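Local coordinates for thioesterase (Streptomyces coelicolor, PDB 3QMW), which is a thioesterase of the alpha/beta hydrolase fold from the prodiginine biosynthetic pathway and probably hydrolyses thioester-linked acyl groups, at residues Ala136-Gly141 against Val219-Pro224; Leu148-Leu153 against Val180-Leu185; Asp200-Ala205 against Thr227-Arg232. One frame throughout, in Å; residues are numbered along the deposited sequence.

Contact 1 (Ala136-Gly141 against Val219-Pro224); sequences APHLYG and VEAWRP
P137 and A136 lie over one face of the W222 indole, a pair of CH-pi contacts joining two loops of the alpha/beta hydrolase fold: the one that follows strand 129-132 and the one that leaves helix 216-220. The tight part of the contact is here. P137 CD sits 3.6 Å from the centroid of the six-membered ring of W222, only 7° off its normal, while A136 CA covers the five-membered ring at 3.8 Å from its centroid. W222 CG stands beside its backbone N, anti to the carbonyl carbon (chi1 -79°), and NE1 of the indole is hydrogen-bonded to S134 O. L109 and Y112 of helix 106-120 also touch P137. To the same tight part belongs A221, which lies in a type I beta turn from E220 to R223 and brings its CB to 3.3 Å from A136 CB. Towards solvent the contact thins out. The exposed H138 ring has its ND1 hydrogen-bonded to the hydroxyl of Y225 and brings CE1 obliquely to A221 CB at 4.1 Å, and L139 adds a single methyl, its CD1 lying 4.1 Å from the same A221 CB.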
ATOM      1  N   ALA D 136      21.499  11.889  -5.716  1.00 51.74           N
ATOM      2  CA  ALA D 136      22.070  12.383  -4.469  1.00 52.30           C
ATOM      3  C   ALA D 136      22.425  13.878  -4.588  1.00 52.85           C
ATOM      4  O   ALA D 136      22.852  14.324  -5.655  1.00 52.73           O
ATOM      5  CB  ALA D 136      23.299  11.580  -4.111  1.00 52.36           C
ATOM      6  N   PRO D 137      22.250  14.652  -3.496  1.00 53.50           N
ATOM      7  CA  PRO D 137      22.482  16.105  -3.463  1.00 54.35           C
ATOM      8  C   PRO D 137      23.807  16.592  -4.077  1.00 55.39           C
ATOM      9  O   PRO D 137      23.793  17.479  -4.942  1.00 54.83           O
ATOM     10  CB  PRO D 137      22.421  16.431  -1.974  1.00 54.30           C
ATOM     11  CG  PRO D 137      21.493  15.406  -1.420  1.00 53.95           C
ATOM     12  CD  PRO D 137      21.674  14.167  -2.230  1.00 53.48           C
ATOM     13  N   HIS D 138      24.930  15.998  -3.680  1.00 56.85           N
ATOM     14  CA  HIS D 138      26.223  16.376  -4.267  1.00 58.22           C
ATOM     15  C   HIS D 138      26.254  16.266  -5.796  1.00 59.31           C
ATOM     16  O   HIS D 138      27.092  16.915  -6.436  1.00 59.54           O
ATOM     17  CB  HIS D 138      27.397  15.585  -3.650  1.00 58.40           C
ATOM     18  CG  HIS D 138      27.447  14.135  -4.040  1.00 58.85           C
ATOM     19  ND1 HIS D 138      27.057  13.120  -3.190  1.00 59.16           N
ATOM     20  CD2 HIS D 138      27.870  13.530  -5.177  1.00 58.87           C
ATOM     21  CE1 HIS D 138      27.222  11.955  -3.794  1.00 58.92           C
ATOM     22  NE2 HIS D 138      27.711  12.177  -5.003  1.00 58.20           N
ATOM     23  N   LEU D 139      25.353  15.461  -6.373  1.00 60.33           N
ATOM     24  CA  LEU D 139      25.289  15.282  -7.831  1.00 61.31           C
ATOM     25  C   LEU D 139      24.444  16.343  -8.538  1.00 62.16           C
ATOM     26  O   LEU D 139      24.268  16.261  -9.754  1.00 62.20           O
ATOM     27  CB  LEU D 139      24.758  13.879  -8.198  1.00 61.48           C
ATOM     28  CG  LEU D 139      25.689  12.668  -8.047  1.00 61.59           C
ATOM     29  CD1 LEU D 139      24.900  11.358  -8.063  1.00 61.48           C
ATOM     30  CD2 LEU D 139      26.752  12.674  -9.149  1.00 61.94           C
ATOM     31  N   TYR D 140      23.928  17.329  -7.799  1.00 63.30           N
ATOM     32  CA  TYR D 140      23.079  18.379  -8.394  1.00 64.26           C
ATOM     33  C   TYR D 140      23.877  19.625  -8.819  1.00 64.99           C
ATOM     34  O   TYR D 140      24.633  20.179  -8.018  1.00 65.20           O
ATOM     35  CB  TYR D 140      21.949  18.790  -7.430  1.00 64.20           C
ATOM     36  CG  TYR D 140      20.644  18.036  -7.615  1.00 64.54           C
ATOM     37  CD1 TYR D 140      19.794  18.320  -8.685  1.00 64.71           C
ATOM     38  CD2 TYR D 140      20.248  17.053  -6.709  1.00 65.01           C
ATOM     39  CE1 TYR D 140      18.594  17.640  -8.855  1.00 64.89           C
ATOM     40  CE2 TYR D 140      19.050  16.368  -6.866  1.00 65.02           C
ATOM     41  CZ  TYR D 140      18.225  16.665  -7.936  1.00 65.47           C
ATOM     42  OH  TYR D 140      17.033  15.978  -8.079  1.00 66.43           O
ATOM     43  N   GLY D 141      23.682  20.067 -10.067  1.00 65.90           N
ATOM     44  CA  GLY D 141      24.338  21.272 -10.594  1.00 66.58           C
ATOM     45  C   GLY D 141      24.640  21.260 -12.092  1.00 67.34           C
ATOM     46  O   GLY D 141      24.571  22.303 -12.749  1.00 67.82           O
ATOM     47  N   VAL D 219      20.751   7.176  -7.234  1.00 62.24           N
ATOM     48  CA  VAL D 219      19.893   7.023  -6.066  1.00 61.95           C
ATOM     49  C   VAL D 219      20.645   6.280  -4.970  1.00 61.64           C
ATOM     50  O   VAL D 219      20.478   6.569  -3.786  1.00 61.51           O
ATOM     51  CB  VAL D 219      18.590   6.281  -6.415  1.00 62.01           C
ATOM     52  CG1 VAL D 219      17.648   6.248  -5.207  1.00 61.58           C
ATOM     53  CG2 VAL D 219      17.914   6.953  -7.608  1.00 61.99           C
ATOM     54  N   GLU D 220      21.482   5.330  -5.370  1.00 61.32           N
ATOM     55  CA  GLU D 220      22.375   4.658  -4.439  1.00 61.12           C
ATOM     56  C   GLU D 220      23.242   5.666  -3.694  1.00 60.41           C
ATOM     57  O   GLU D 220      23.537   5.474  -2.518  1.00 60.54           O
ATOM     58  CB  GLU D 220      23.274   3.665  -5.179  1.00 61.54           C
ATOM     59  CG  GLU D 220      24.186   2.800  -4.268  1.00 62.61           C
ATOM     60  CD  GLU D 220      23.414   1.803  -3.408  1.00 63.91           C
ATOM     61  OE1 GLU D 220      22.340   1.329  -3.847  1.00 65.74           O
ATOM     62  OE2 GLU D 220      23.884   1.488  -2.295  1.00 64.23           O
ATOM     63  N   ALA D 221      23.637   6.740  -4.376  1.00 59.66           N
ATOM     64  CA  ALA D 221      24.516   7.769  -3.798  1.00 59.02           C
ATOM     65  C   ALA D 221      23.961   8.495  -2.555  1.00 58.45           C
ATOM     66  O   ALA D 221      24.698   9.208  -1.884  1.00 58.57           O
ATOM     67  CB  ALA D 221      24.915   8.784  -4.882  1.00 58.88           C
ATOM     68  N   TRP D 222      22.678   8.318  -2.250  1.00 57.91           N
ATOM     69  CA  TRP D 222      22.078   8.867  -1.026  1.00 57.56           C
ATOM     70  C   TRP D 222      22.533   8.153   0.250  1.00 57.32           C
ATOM     71  O   TRP D 222      22.342   8.674   1.352  1.00 56.82           O
ATOM     72  CB  TRP D 222      20.545   8.762  -1.080  1.00 57.51           C
ATOM     73  CG  TRP D 222      19.862   9.805  -1.896  1.00 57.73           C
ATOM     74  CD1 TRP D 222      19.563   9.742  -3.228  1.00 57.83           C
ATOM     75  CD2 TRP D 222      19.354  11.062  -1.430  1.00 57.43           C
ATOM     76  NE1 TRP D 222      18.909  10.882  -3.617  1.00 57.73           N
ATOM     77  CE2 TRP D 222      18.773  11.710  -2.534  1.00 57.12           C
ATOM     78  CE3 TRP D 222      19.341  11.703  -0.186  1.00 57.71           C
ATOM     79  CZ2 TRP D 222      18.191  12.970  -2.436  1.00 57.31           C
ATOM     80  CZ3 TRP D 222      18.759  12.955  -0.088  1.00 57.49           C
ATOM     81  CH2 TRP D 222      18.196  13.576  -1.205  1.00 57.79           C
ATOM     82  N   ARG D 223      23.087   6.949   0.102  1.00 57.16           N
ATOM     83  CA  ARG D 223      23.339   6.062   1.244  1.00 57.18           C
ATOM     84  C   ARG D 223      24.141   6.749   2.351  1.00 56.99           C
ATOM     85  O   ARG D 223      23.683   6.793   3.502  1.00 56.90           O
ATOM     86  CB  ARG D 223      24.025   4.760   0.786  1.00 57.27           C
ATOM     87  CG  ARG D 223      24.426   3.796   1.915  1.00 57.52           C
ATOM     88  CD  ARG D 223      25.137   2.562   1.364  1.00 57.66           C
ATOM     89  NE  ARG D 223      24.288   1.820   0.428  1.00 57.67           N
ATOM     90  CZ  ARG D 223      23.301   0.993   0.777  1.00 57.19           C
ATOM     91  NH1 ARG D 223      23.004   0.768   2.056  1.00 56.15           N
ATOM     92  NH2 ARG D 223      22.598   0.382  -0.168  1.00 57.19           N
ATOM     93  N   PRO D 224      25.321   7.314   2.004  1.00 56.76           N
ATOM     94  CA  PRO D 224      26.143   7.967   3.021  1.00 56.61           C
ATOM     95  C   PRO D 224      25.578   9.290   3.543  1.00 56.37           C
ATOM     96  O   PRO D 224      26.204   9.898   4.403  1.00 56.58           O
ATOM     97  CB  PRO D 224      27.471   8.205   2.295  1.00 56.65           C
ATOM     98  CG  PRO D 224      27.089   8.350   0.875  1.00 56.90           C
ATOM     99  CD  PRO D 224      25.958   7.385   0.673  1.00 56.71           C
TER

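Contact 2 (Leu148-Leu153 against Val180-Leu185); sequences LSDTAL and VLRADL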
ATOM      1  N   LEU D 148      16.596  27.059 -20.837  1.00 64.10           N
ATOM      2  CA  LEU D 148      16.182  26.691 -22.186  1.00 63.95           C
ATOM      3  C   LEU D 148      15.037  27.581 -22.649  1.00 63.70           C
ATOM      4  O   LEU D 148      14.501  28.386 -21.886  1.00 63.46           O
ATOM      5  CB  LEU D 148      15.745  25.217 -22.244  1.00 64.05           C
ATOM      6  CG  LEU D 148      16.829  24.125 -22.286  1.00 64.46           C
ATOM      7  CD1 LEU D 148      16.354  22.830 -21.620  1.00 64.81           C
ATOM      8  CD2 LEU D 148      17.279  23.836 -23.717  1.00 64.49           C
ATOM      9  N   SER D 149      14.677  27.419 -23.915  1.00 63.52           N
ATOM     10  CA  SER D 149      13.472  28.007 -24.467  1.00 63.43           C
ATOM     11  C   SER D 149      12.259  27.243 -23.937  1.00 63.59           C
ATOM     12  O   SER D 149      12.388  26.394 -23.064  1.00 63.31           O
ATOM     13  CB  SER D 149      13.520  27.902 -25.984  1.00 63.32           C
ATOM     14  OG  SER D 149      13.303  26.561 -26.383  1.00 63.39           O
ATOM     15  N   ASP D 150      11.081  27.531 -24.474  1.00 63.88           N
ATOM     16  CA  ASP D 150       9.876  26.828 -24.051  1.00 64.12           C
ATOM     17  C   ASP D 150       9.703  25.530 -24.809  1.00 64.09           C
ATOM     18  O   ASP D 150       9.462  24.490 -24.207  1.00 64.22           O
ATOM     19  CB  ASP D 150       8.651  27.713 -24.229  1.00 64.15           C
ATOM     20  CG  ASP D 150       8.722  28.952 -23.386  1.00 64.70           C
ATOM     21  OD1 ASP D 150       9.738  29.123 -22.693  1.00 65.43           O
ATOM     22  OD2 ASP D 150       7.772  29.760 -23.413  1.00 66.71           O
ATOM     23  N   THR D 151       9.832  25.582 -26.127  1.00 64.10           N
ATOM     24  CA  THR D 151       9.667  24.378 -26.942  1.00 64.38           C
ATOM     25  C   THR D 151      10.713  23.313 -26.590  1.00 64.19           C
ATOM     26  O   THR D 151      10.403  22.123 -26.579  1.00 64.07           O
ATOM     27  CB  THR D 151       9.697  24.707 -28.448  1.00 64.52           C
ATOM     28  OG1 THR D 151      10.494  25.881 -28.660  1.00 65.12           O
ATOM     29  CG2 THR D 151       8.277  24.959 -28.970  1.00 64.46           C
ATOM     30  N   ALA D 152      11.935  23.742 -26.282  1.00 64.08           N
ATOM     31  CA  ALA D 152      12.970  22.820 -25.794  1.00 63.93           C
ATOM     32  C   ALA D 152      12.586  22.236 -24.436  1.00 63.72           C
ATOM     33  O   ALA D 152      12.714  21.032 -24.219  1.00 63.85           O
ATOM     34  CB  ALA D 152      14.316  23.521 -25.693  1.00 63.93           C
ATOM     35  N   LEU D 153      12.118  23.100 -23.536  1.00 63.23           N
ATOM     36  CA  LEU D 153      11.748  22.701 -22.183  1.00 63.06           C
ATOM     37  C   LEU D 153      10.453  21.899 -22.166  1.00 63.03           C
ATOM     38  O   LEU D 153      10.227  21.096 -21.265  1.00 62.78           O
ATOM     39  CB  LEU D 153      11.592  23.938 -21.301  1.00 63.12           C
ATOM     40  CG  LEU D 153      11.315  23.715 -19.819  1.00 62.92           C
ATOM     41  CD1 LEU D 153      12.494  23.007 -19.185  1.00 62.50           C
ATOM     42  CD2 LEU D 153      11.039  25.041 -19.135  1.00 62.46           C
ATOM     43  N   VAL D 180       7.084  29.156 -12.988  1.00 47.76           N
ATOM     44  CA  VAL D 180       7.226  28.464 -11.711  1.00 47.30           C
ATOM     45  C   VAL D 180       8.079  27.228 -11.885  1.00 46.91           C
ATOM     46  O   VAL D 180       8.849  26.884 -10.997  1.00 47.02           O
ATOM     47  CB  VAL D 180       5.877  28.095 -11.143  1.00 47.34           C
ATOM     48  CG1 VAL D 180       6.005  27.782  -9.689  1.00 47.66           C
ATOM     49  CG2 VAL D 180       4.914  29.259 -11.331  1.00 48.02           C
ATOM     50  N   LEU D 181       7.962  26.585 -13.043  1.00 46.60           N
ATOM     51  CA  LEU D 181       8.893  25.535 -13.439  1.00 46.48           C
ATOM     52  C   LEU D 181      10.324  26.072 -13.431  1.00 46.76           C
ATOM     53  O   LEU D 181      11.173  25.570 -12.693  1.00 46.25           O
ATOM     54  CB  LEU D 181       8.538  24.992 -14.826  1.00 46.12           C
ATOM     55  CG  LEU D 181       9.405  23.840 -15.357  1.00 46.44           C
ATOM     56  CD1 LEU D 181       9.452  22.678 -14.375  1.00 45.34           C
ATOM     57  CD2 LEU D 181       8.909  23.359 -16.722  1.00 46.31           C
ATOM     58  N   ARG D 182      10.576  27.107 -14.236  1.00 47.45           N
ATOM     59  CA  ARG D 182      11.909  27.733 -14.325  1.00 47.78           C
ATOM     60  C   ARG D 182      12.452  28.116 -12.953  1.00 47.95           C
ATOM     61  O   ARG D 182      13.625  27.906 -12.672  1.00 47.97           O
ATOM     62  CB  ARG D 182      11.876  28.988 -15.208  1.00 48.13           C
ATOM     63  CG  ARG D 182      11.779  28.741 -16.714  1.00 48.57           C
ATOM     64  CD  ARG D 182      11.818  30.056 -17.474  1.00 48.64           C
ATOM     65  NE  ARG D 182      11.351  29.937 -18.855  1.00 50.04           N
ATOM     66  CZ  ARG D 182      12.062  29.428 -19.862  1.00 52.49           C
ATOM     67  NH1 ARG D 182      13.293  28.954 -19.670  1.00 53.91           N
ATOM     68  NH2 ARG D 182      11.539  29.378 -21.080  1.00 53.19           N
ATOM     69  N   ALA D 183      11.606  28.679 -12.100  1.00 48.34           N
ATOM     70  CA  ALA D 183      12.028  29.044 -10.753  1.00 49.20           C
ATOM     71  C   ALA D 183      12.271  27.800  -9.882  1.00 50.14           C
ATOM     72  O   ALA D 183      13.167  27.795  -9.033  1.00 50.23           O
ATOM     73  CB  ALA D 183      11.013  29.968 -10.108  1.00 49.18           C
ATOM     74  N   ASP D 184      11.482  26.745 -10.092  1.00 51.08           N
ATOM     75  CA  ASP D 184      11.730  25.463  -9.416  1.00 51.63           C
ATOM     76  C   ASP D 184      13.040  24.822  -9.885  1.00 52.33           C
ATOM     77  O   ASP D 184      13.833  24.365  -9.068  1.00 52.13           O
ATOM     78  CB  ASP D 184      10.578  24.469  -9.650  1.00 51.60           C
ATOM     79  CG  ASP D 184       9.347  24.746  -8.785  1.00 51.60           C
ATOM     80  OD1 ASP D 184       9.397  25.595  -7.866  1.00 52.55           O
ATOM     81  OD2 ASP D 184       8.308  24.096  -9.036  1.00 50.85           O
ATOM     82  N   LEU D 185      13.255  24.773 -11.197  1.00 53.44           N
ATOM     83  CA  LEU D 185      14.453  24.127 -11.744  1.00 54.62           C
ATOM     84  C   LEU D 185      15.753  24.868 -11.408  1.00 55.74           C
ATOM     85  O   LEU D 185      16.830  24.273 -11.385  1.00 55.90           O
ATOM     86  CB  LEU D 185      14.354  23.953 -13.265  1.00 54.50           C
ATOM     87  CG  LEU D 185      13.783  22.654 -13.840  1.00 54.17           C
ATOM     88  CD1 LEU D 185      13.849  22.726 -15.350  1.00 53.07           C
ATOM     89  CD2 LEU D 185      14.540  21.424 -13.351  1.00 53.72           C
TER
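R182 of helix 178-189 reaches across to the start of helix 150-159, where L148 O and D150 receive its guanidinium; the two helices belong to the helical region inserted between strands 129-132 and 203-208 of the alpha/beta hydrolase core, probably corresponding to the lid of related thioesterases. From CB, the chain turns to put CG beside the backbone N (chi1 -75°), where CG lies 4.5 Å from L153 CD2. It then runs extended through CD to NE, carrying the guanidinium to the other helix. At the tip, NH1 donates to L148 O at 2.6 Å in a fairly straight bond of 163°, the acceptor staying close to the guanidinium plane; the same nitrogen also bonds to H146 O. NH1 provides the main grip on the L148 carbonyl, with NH2 adding a weak bond. NH2 also forms a salt bridge with D150 OD1, though their very short separation is doubtful. The carbonyl lies at the turn into the helix, whose first residues are capped by S149, its OG accepting from A152 N. The rest of the contact is apolar. L153 slides past L185 in the opposite direction, CD1 4.1 Å from L185 CD1, whereas it meets L181 tip to tip, with L153 CD2 3.6 Å from L181 CD2.

Contact 3 (Asp200-Ala205 against Thr227-Arg232); sequences DCPTTA and TGSFLR
Strand pairing in parallel register joins T203-A205 to F230-R232, the last two strands of the central sheet of the alpha/beta hydrolase fold, with 230-235 its outermost strand on this side. The strand axes run 4.9 Å apart at 10°. T203 N donates to S229 O at 3.0 Å, L231 N to T203 O at 3.2 Å and A205 N to L231 O at 3.0 Å, so that L231 is gripped through both its N and its O by residues two apart on the neighbouring strand. Side chains alternate between the faces. On one face are T203, A205, F230 and R232. The F230 ring brings CE1 to 3.6 Å from T203 CG2 and CZ to 4.0 Å from A205 CB; F230 CG stands anti to its backbone N (chi1 -176°). On the other, T204 and L231 point the same way side by side, and T204 OG1 is hydrogen-bonded to H128 and E258. Ahead of the strands the two segments stay close, and T227 OG1 donates to D200 OD1 at 3.2 Å, from 25° outside the carboxylate plane. The pair closes a beta-alpha-beta unit: V219 of helix 216-220 packs on A205 and R232, E220 forms a salt bridge with R232 NE, and strand 129-132 flanks T203-A205 on the side away from F230-R232.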
ATOM      1  N   ASP D 200      20.763  11.494  11.037  1.00 63.65           N
ATOM      2  CA  ASP D 200      20.574  10.319  11.897  1.00 63.36           C
ATOM      3  C   ASP D 200      19.269   9.560  11.614  1.00 62.68           C
ATOM      4  O   ASP D 200      19.129   8.398  12.022  1.00 62.64           O
ATOM      5  CB  ASP D 200      20.641  10.712  13.378  1.00 63.63           C
ATOM      6  CG  ASP D 200      22.019  11.216  13.796  1.00 64.51           C
ATOM      7  OD1 ASP D 200      23.033  10.782  13.193  1.00 64.20           O
ATOM      8  OD2 ASP D 200      22.085  12.040  14.743  1.00 65.37           O
ATOM      9  N   CYS D 201      18.320  10.208  10.934  1.00 61.68           N
ATOM     10  CA  CYS D 201      17.040   9.564  10.606  1.00 60.84           C
ATOM     11  C   CYS D 201      17.216   8.546   9.473  1.00 59.75           C
ATOM     12  O   CYS D 201      18.180   8.631   8.702  1.00 59.35           O
ATOM     13  CB  CYS D 201      15.970  10.600  10.224  1.00 60.98           C
ATOM     14  SG  CYS D 201      16.101  11.228   8.525  1.00 61.17           S
ATOM     15  N   PRO D 202      16.291   7.572   9.382  1.00 58.25           N
ATOM     16  CA  PRO D 202      16.346   6.549   8.349  1.00 57.41           C
ATOM     17  C   PRO D 202      15.762   7.029   7.026  1.00 56.45           C
ATOM     18  O   PRO D 202      14.781   7.769   7.005  1.00 56.23           O
ATOM     19  CB  PRO D 202      15.515   5.413   8.944  1.00 57.42           C
ATOM     20  CG  PRO D 202      14.528   6.086   9.798  1.00 57.75           C
ATOM     21  CD  PRO D 202      15.189   7.327  10.330  1.00 58.22           C
ATOM     22  N   THR D 203      16.369   6.579   5.937  1.00 55.41           N
ATOM     23  CA  THR D 203      16.104   7.112   4.616  1.00 54.59           C
ATOM     24  C   THR D 203      15.719   6.004   3.655  1.00 54.00           C
ATOM     25  O   THR D 203      16.339   4.947   3.649  1.00 53.97           O
ATOM     26  CB  THR D 203      17.359   7.848   4.091  1.00 54.53           C
ATOM     27  OG1 THR D 203      17.509   9.074   4.808  1.00 53.89           O
ATOM     28  CG2 THR D 203      17.267   8.146   2.597  1.00 54.22           C
ATOM     29  N   THR D 204      14.693   6.253   2.846  1.00 53.18           N
ATOM     30  CA  THR D 204      14.298   5.329   1.797  1.00 52.58           C
ATOM     31  C   THR D 204      14.244   6.063   0.459  1.00 52.27           C
ATOM     32  O   THR D 204      13.611   7.110   0.350  1.00 52.09           O
ATOM     33  CB  THR D 204      12.935   4.707   2.087  1.00 52.71           C
ATOM     34  OG1 THR D 204      12.820   4.419   3.487  1.00 51.96           O
ATOM     35  CG2 THR D 204      12.753   3.432   1.259  1.00 52.44           C
ATOM     36  N   ALA D 205      14.912   5.509  -0.552  1.00 51.79           N
ATOM     37  CA  ALA D 205      15.020   6.155  -1.849  1.00 51.56           C
ATOM     38  C   ALA D 205      14.476   5.267  -2.961  1.00 51.33           C
ATOM     39  O   ALA D 205      14.761   4.075  -3.007  1.00 51.23           O
ATOM     40  CB  ALA D 205      16.465   6.530  -2.133  1.00 51.71           C
ATOM     41  N   THR D 227      22.925   8.205   8.778  1.00 59.26           N
ATOM     42  CA  THR D 227      23.515   7.249   9.714  1.00 59.76           C
ATOM     43  C   THR D 227      22.582   6.074  10.001  1.00 60.16           C
ATOM     44  O   THR D 227      23.045   4.966  10.287  1.00 60.28           O
ATOM     45  CB  THR D 227      23.829   7.911  11.066  1.00 59.89           C
ATOM     46  OG1 THR D 227      22.667   7.860  11.916  1.00 59.96           O
ATOM     47  CG2 THR D 227      24.298   9.365  10.867  1.00 60.08           C
ATOM     48  N   GLY D 228      21.274   6.330   9.956  1.00 60.53           N
ATOM     49  CA  GLY D 228      20.257   5.305  10.207  1.00 60.81           C
ATOM     50  C   GLY D 228      20.087   4.318   9.062  1.00 60.98           C
ATOM     51  O   GLY D 228      20.931   4.242   8.158  1.00 61.27           O
ATOM     52  N   SER D 229      18.988   3.568   9.095  1.00 60.95           N
ATOM     53  CA  SER D 229      18.740   2.511   8.115  1.00 61.00           C
ATOM     54  C   SER D 229      18.432   3.070   6.733  1.00 60.76           C
ATOM     55  O   SER D 229      17.610   3.977   6.593  1.00 60.74           O
ATOM     56  CB  SER D 229      17.574   1.634   8.570  1.00 61.22           C
ATOM     57  OG  SER D 229      16.427   2.424   8.855  1.00 61.84           O
ATOM     58  N   PHE D 230      19.084   2.506   5.719  1.00 60.48           N
ATOM     59  CA  PHE D 230      18.874   2.908   4.341  1.00 60.34           C
ATOM     60  C   PHE D 230      18.392   1.768   3.446  1.00 60.24           C
ATOM     61  O   PHE D 230      19.023   0.712   3.379  1.00 60.47           O
ATOM     62  CB  PHE D 230      20.154   3.471   3.751  1.00 60.28           C
ATOM     63  CG  PHE D 230      19.980   3.989   2.361  1.00 60.79           C
ATOM     64  CD1 PHE D 230      19.240   5.144   2.132  1.00 61.12           C
ATOM     65  CD2 PHE D 230      20.529   3.319   1.280  1.00 60.97           C
ATOM     66  CE1 PHE D 230      19.072   5.632   0.853  1.00 61.65           C
ATOM     67  CE2 PHE D 230      20.365   3.797  -0.010  1.00 61.58           C
ATOM     68  CZ  PHE D 230      19.637   4.957  -0.226  1.00 61.69           C
ATOM     69  N   LEU D 231      17.284   2.010   2.746  1.00 59.86           N
ATOM     70  CA  LEU D 231      16.743   1.075   1.775  1.00 59.67           C
ATOM     71  C   LEU D 231      16.552   1.775   0.445  1.00 59.48           C
ATOM     72  O   LEU D 231      15.994   2.869   0.391  1.00 59.66           O
ATOM     73  CB  LEU D 231      15.386   0.554   2.237  1.00 59.79           C
ATOM     74  CG  LEU D 231      15.378  -0.435   3.403  1.00 60.57           C
ATOM     75  CD1 LEU D 231      13.968  -0.547   3.973  1.00 61.30           C
ATOM     76  CD2 LEU D 231      15.914  -1.800   2.973  1.00 60.68           C
ATOM     77  N   ARG D 232      17.010   1.146  -0.629  1.00 59.05           N
ATOM     78  CA  ARG D 232      16.664   1.600  -1.956  1.00 58.79           C
ATOM     79  C   ARG D 232      15.679   0.618  -2.564  1.00 58.55           C
ATOM     80  O   ARG D 232      16.066  -0.473  -2.992  1.00 58.56           O
ATOM     81  CB  ARG D 232      17.900   1.736  -2.847  1.00 58.74           C
ATOM     82  CG  ARG D 232      17.564   2.224  -4.251  1.00 58.86           C
ATOM     83  CD  ARG D 232      18.795   2.649  -5.011  1.00 59.68           C
ATOM     84  NE  ARG D 232      19.801   1.588  -5.051  1.00 60.62           N
ATOM     85  CZ  ARG D 232      19.750   0.513  -5.837  1.00 60.91           C
ATOM     86  NH1 ARG D 232      18.739   0.325  -6.678  1.00 61.13           N
ATOM     87  NH2 ARG D 232      20.728  -0.384  -5.779  1.00 61.15           N
TER

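Overall arrangement
From the N terminus, the chain first completes strands 31-36, 57-61, 99-104 and 129-132 of the central sheet before residues 136-141 open contact 1. The loop that contact 1 eventually closes at 219-224 encloses the whole of contact 2, which joins helices 150-159 and 178-189 within the intervening helical region. Contact 3 opens at 200-205, after contact 2 has closed, and ends at 227-232, beyond the second segment of contact 1; contacts 1 and 3 therefore cross. They also touch, where helix 216-220 meets the edge of the sheet. Contact 2 stands apart, its centre 32 Å from that of contact 3.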